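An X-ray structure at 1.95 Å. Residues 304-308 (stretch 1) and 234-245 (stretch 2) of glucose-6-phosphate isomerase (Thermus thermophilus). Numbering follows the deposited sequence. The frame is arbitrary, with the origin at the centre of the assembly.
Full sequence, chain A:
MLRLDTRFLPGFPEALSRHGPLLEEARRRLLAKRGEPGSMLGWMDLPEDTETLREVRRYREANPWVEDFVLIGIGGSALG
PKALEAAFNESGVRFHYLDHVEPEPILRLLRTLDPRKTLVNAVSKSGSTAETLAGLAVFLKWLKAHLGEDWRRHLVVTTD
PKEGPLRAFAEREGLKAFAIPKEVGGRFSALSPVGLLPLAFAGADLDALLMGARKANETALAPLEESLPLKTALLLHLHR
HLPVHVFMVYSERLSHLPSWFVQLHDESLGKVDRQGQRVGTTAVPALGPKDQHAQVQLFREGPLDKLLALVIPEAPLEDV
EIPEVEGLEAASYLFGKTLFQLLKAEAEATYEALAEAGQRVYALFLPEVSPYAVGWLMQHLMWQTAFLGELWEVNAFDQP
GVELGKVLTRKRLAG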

# COMPACT_ATOMS: atom_id res chain seq x y z
N LEU A 304 -19.15 -9.50 9.56
CA LEU A 304 -18.20 -10.42 10.17
C LEU A 304 -17.84 -11.44 9.09
O LEU A 304 -18.18 -12.62 9.19
CB LEU A 304 -18.84 -11.13 11.36
CG LEU A 304 -19.17 -10.22 12.55
CD1 LEU A 304 -19.95 -11.01 13.60
CD2 LEU A 304 -17.88 -9.67 13.14
N ASP A 305 -17.14 -10.97 8.06
CA ASP A 305 -16.75 -11.83 6.95
C ASP A 305 -15.25 -11.86 6.71
O ASP A 305 -14.80 -12.01 5.57
CB ASP A 305 -17.46 -11.36 5.68
CG ASP A 305 -17.13 -9.92 5.33
OD1 ASP A 305 -16.39 -9.26 6.09
OD2 ASP A 305 -17.60 -9.43 4.28
N LYS A 306 -14.48 -11.75 7.78
CA LYS A 306 -13.04 -11.73 7.66
C LYS A 306 -12.32 -12.60 8.68
O LYS A 306 -12.86 -12.95 9.73
CB LYS A 306 -12.54 -10.29 7.81
CG LYS A 306 -13.18 -9.29 6.87
CD LYS A 306 -12.92 -7.85 7.32
CE LYS A 306 -13.47 -6.83 6.32
NZ LYS A 306 -14.95 -6.94 6.13
N LEU A 307 -11.08 -12.95 8.34
CA LEU A 307 -10.20 -13.68 9.24
C LEU A 307 -9.03 -12.70 9.27
O LEU A 307 -8.45 -12.40 8.22
CB LEU A 307 -9.72 -15.01 8.66
CG LEU A 307 -8.60 -15.66 9.50
CD1 LEU A 307 -9.12 -15.99 10.90
CD2 LEU A 307 -8.09 -16.92 8.82
N LEU A 308 -8.71 -12.17 10.44
CA LEU A 308 -7.64 -11.20 10.54
C LEU A 308 -6.41 -11.71 11.28
O LEU A 308 -6.52 -12.27 12.37
CB LEU A 308 -8.12 -9.91 11.21
CG LEU A 308 -9.31 -9.19 10.57
CD1 LEU A 308 -10.61 -9.67 11.19
CD2 LEU A 308 -9.17 -7.69 10.80
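Stretch 2, residues 234-245: LLLHLHRHLPVH

The strongest polar link between the stretches runs from a side chain to the backbone. His-245 ND1 donates a hydrogen bond to Leu-307 O at 3.0 Å. The carbonyl oxygen lies at the edge of the imidazole, near its plane, where the N-H can reach it. The backbone bond from Leu-307 N to Val-244 O is nearly as short, 3.1 Å. A third bond, from Val-244 N to Asp-305 O, is weak at 3.5 Å.

These bonds belong to a parallel pairing of two strands. Residues 306-308 form the strand of stretch 1, and residues 244-245 begin the strand of stretch 2; both continue later in the chain. Lys-306 pairs with Val-244, CA to CA 4.7 Å, and Leu-307 pairs with His-245, CA to CA 4.9 Å. All four residues have extended backbone angles. Two CA-H...O contacts add to the pairing: Lys-306 CA lies 3.3 Å from Val-244 O, and His-245 CA lies 3.3 Å from Leu-307 O. Lys-306 N is buried here without a polar partner.

Side chains alternate between the faces of the sheet. Lys-306 and Val-244 share one face, with Lys-306 CG 3.6 Å from Val-244 CG1. Lys-306 NZ ends in a salt bridge within its own stretch, 2.7 Å from Asp-305 OD1. Leu-307 and His-245 share the other face.

Before its strand, stretch 2 is a helix that begins earlier in the chain and includes residues 234-237. A type I turn from His-239 to Leu-242 follows, with Leu-242 N hydrogen-bonded to His-239 O at 2.9 Å. Leu-242, which is extended, and Pro-243, which is not, lead into the strand. Helix, turn and strand all contribute contacts to stretch 1.

Leu-307 gives up the most surface to this contact. Leu-307 CD2 packs on the helix, 3.5 Å from Leu-235 O and 3.6 Å from Leu-236 CA. Leu-307 CD1 sits over one face of the His-239 ring, 3.8 Å from the ring centroid, in a CH-pi contact. That ring is held by a straight hydrogen bond from His-239 ND1 to Leu-235 O, 2.8 Å.

Near the start of the pairing, the residues just before the strand of stretch 2 also touch stretch 1. Leu-242 CD1 approaches Lys-306 O at 3.5 Å. Pro-243 CD lies 3.4 Å from Asp-305 O. Leu-304 makes no contact with stretch 2. Together the two stretches bury 505 Å², both sides summed.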

# COMPACT_ATOMS: atom_id res chain seq x y z
N LEU A 234 -4.20 -24.08 8.89
CA LEU A 234 -5.50 -24.56 9.36
C LEU A 234 -6.44 -23.38 9.60
O LEU A 234 -7.59 -23.39 9.17
CB LEU A 234 -5.35 -25.35 10.67
CG LEU A 234 -6.67 -25.84 11.28
CD1 LEU A 234 -7.36 -26.80 10.32
CD2 LEU A 234 -6.41 -26.51 12.63
N LEU A 235 -5.94 -22.35 10.27
CA LEU A 235 -6.74 -21.17 10.55
C LEU A 235 -7.34 -20.61 9.26
O LEU A 235 -8.54 -20.41 9.17
CB LEU A 235 -5.90 -20.09 11.25
CG LEU A 235 -5.55 -20.32 12.72
CD1 LEU A 235 -4.55 -19.28 13.18
CD2 LEU A 235 -6.82 -20.25 13.57
N LEU A 236 -6.50 -20.37 8.26
CA LEU A 236 -7.01 -19.85 6.99
C LEU A 236 -7.98 -20.87 6.36
O LEU A 236 -9.00 -20.49 5.79
CB LEU A 236 -5.87 -19.54 6.02
CG LEU A 236 -5.15 -18.20 6.19
CD1 LEU A 236 -4.29 -18.20 7.46
CD2 LEU A 236 -4.27 -17.94 4.97
N HIS A 237 -7.65 -22.15 6.48
CA HIS A 237 -8.50 -23.20 5.91
C HIS A 237 -9.90 -23.23 6.53
O HIS A 237 -10.89 -23.42 5.83
CB HIS A 237 -7.85 -24.57 6.09
CG HIS A 237 -8.67 -25.69 5.50
ND1 HIS A 237 -9.03 -25.72 4.17
CD2 HIS A 237 -9.21 -26.80 6.06
CE1 HIS A 237 -9.76 -26.80 3.94
NE2 HIS A 237 -9.88 -27.47 5.07
N LEU A 238 -9.96 -23.06 7.85
CA LEU A 238 -11.23 -23.08 8.57
C LEU A 238 -12.11 -21.86 8.23
O LEU A 238 -13.29 -21.82 8.56
CB LEU A 238 -10.98 -23.14 10.08
CG LEU A 238 -10.25 -24.38 10.60
CD1 LEU A 238 -10.00 -24.23 12.08
CD2 LEU A 238 -11.07 -25.64 10.32
N HIS A 239 -11.52 -20.88 7.55
CA HIS A 239 -12.26 -19.69 7.16
C HIS A 239 -12.16 -19.51 5.65
O HIS A 239 -12.32 -18.40 5.14
CB HIS A 239 -11.72 -18.45 7.87
CG HIS A 239 -11.81 -18.52 9.36
ND1 HIS A 239 -10.85 -19.15 10.13
CD2 HIS A 239 -12.74 -18.06 10.22
CE1 HIS A 239 -11.20 -19.06 11.41
NE2 HIS A 239 -12.34 -18.41 11.49
N ARG A 240 -11.91 -20.60 4.94
CA ARG A 240 -11.75 -20.56 3.48
C ARG A 240 -12.97 -20.03 2.73
O ARG A 240 -12.88 -19.64 1.57
CB ARG A 240 -11.41 -21.97 2.97
CG ARG A 240 -12.53 -22.98 3.16
CD ARG A 240 -12.23 -24.32 2.50
NE ARG A 240 -11.97 -24.18 1.07
CZ ARG A 240 -11.74 -25.20 0.24
NH1 ARG A 240 -11.74 -26.44 0.71
NH2 ARG A 240 -11.49 -24.98 -1.04
N HIS A 241 -14.11 -20.03 3.41
CA HIS A 241 -15.34 -19.57 2.80
C HIS A 241 -15.56 -18.07 3.03
O HIS A 241 -16.40 -17.45 2.38
CB HIS A 241 -16.51 -20.35 3.38
CG HIS A 241 -16.51 -20.37 4.88
ND1 HIS A 241 -15.43 -20.79 5.62
CD2 HIS A 241 -17.47 -20.02 5.77
CE1 HIS A 241 -15.72 -20.70 6.91
NE2 HIS A 241 -16.94 -20.24 7.03
N LEU A 242 -14.85 -17.49 4.00
CA LEU A 242 -14.98 -16.05 4.25
C LEU A 242 -14.23 -15.37 3.10
O LEU A 242 -13.10 -15.74 2.78
CB LEU A 242 -14.35 -15.67 5.59
CG LEU A 242 -15.02 -16.27 6.84
CD1 LEU A 242 -14.48 -15.61 8.10
CD2 LEU A 242 -16.51 -16.06 6.74
N PRO A 243 -14.84 -14.36 2.46
CA PRO A 243 -14.22 -13.65 1.33
C PRO A 243 -12.92 -12.90 1.60
O PRO A 243 -12.09 -12.74 0.70
CB PRO A 243 -15.34 -12.70 0.87
CG PRO A 243 -16.02 -12.35 2.16
CD PRO A 243 -16.09 -13.70 2.88
N VAL A 244 -12.74 -12.47 2.84
CA VAL A 244 -11.56 -11.68 3.17
C VAL A 244 -10.62 -12.19 4.25
O VAL A 244 -11.04 -12.74 5.26
CB VAL A 244 -12.01 -10.24 3.55
CG1 VAL A 244 -10.84 -9.44 4.10
CG2 VAL A 244 -12.62 -9.55 2.33
N HIS A 245 -9.33 -11.99 4.00
CA HIS A 245 -8.30 -12.36 4.95
C HIS A 245 -7.41 -11.13 5.09
O HIS A 245 -6.70 -10.76 4.16
CB HIS A 245 -7.48 -13.55 4.45
CG HIS A 245 -6.29 -13.85 5.30
ND1 HIS A 245 -6.34 -13.88 6.67
CD2 HIS A 245 -5.00 -14.14 4.97
CE1 HIS A 245 -5.14 -14.16 7.16
NE2 HIS A 245 -4.32 -14.33 6.14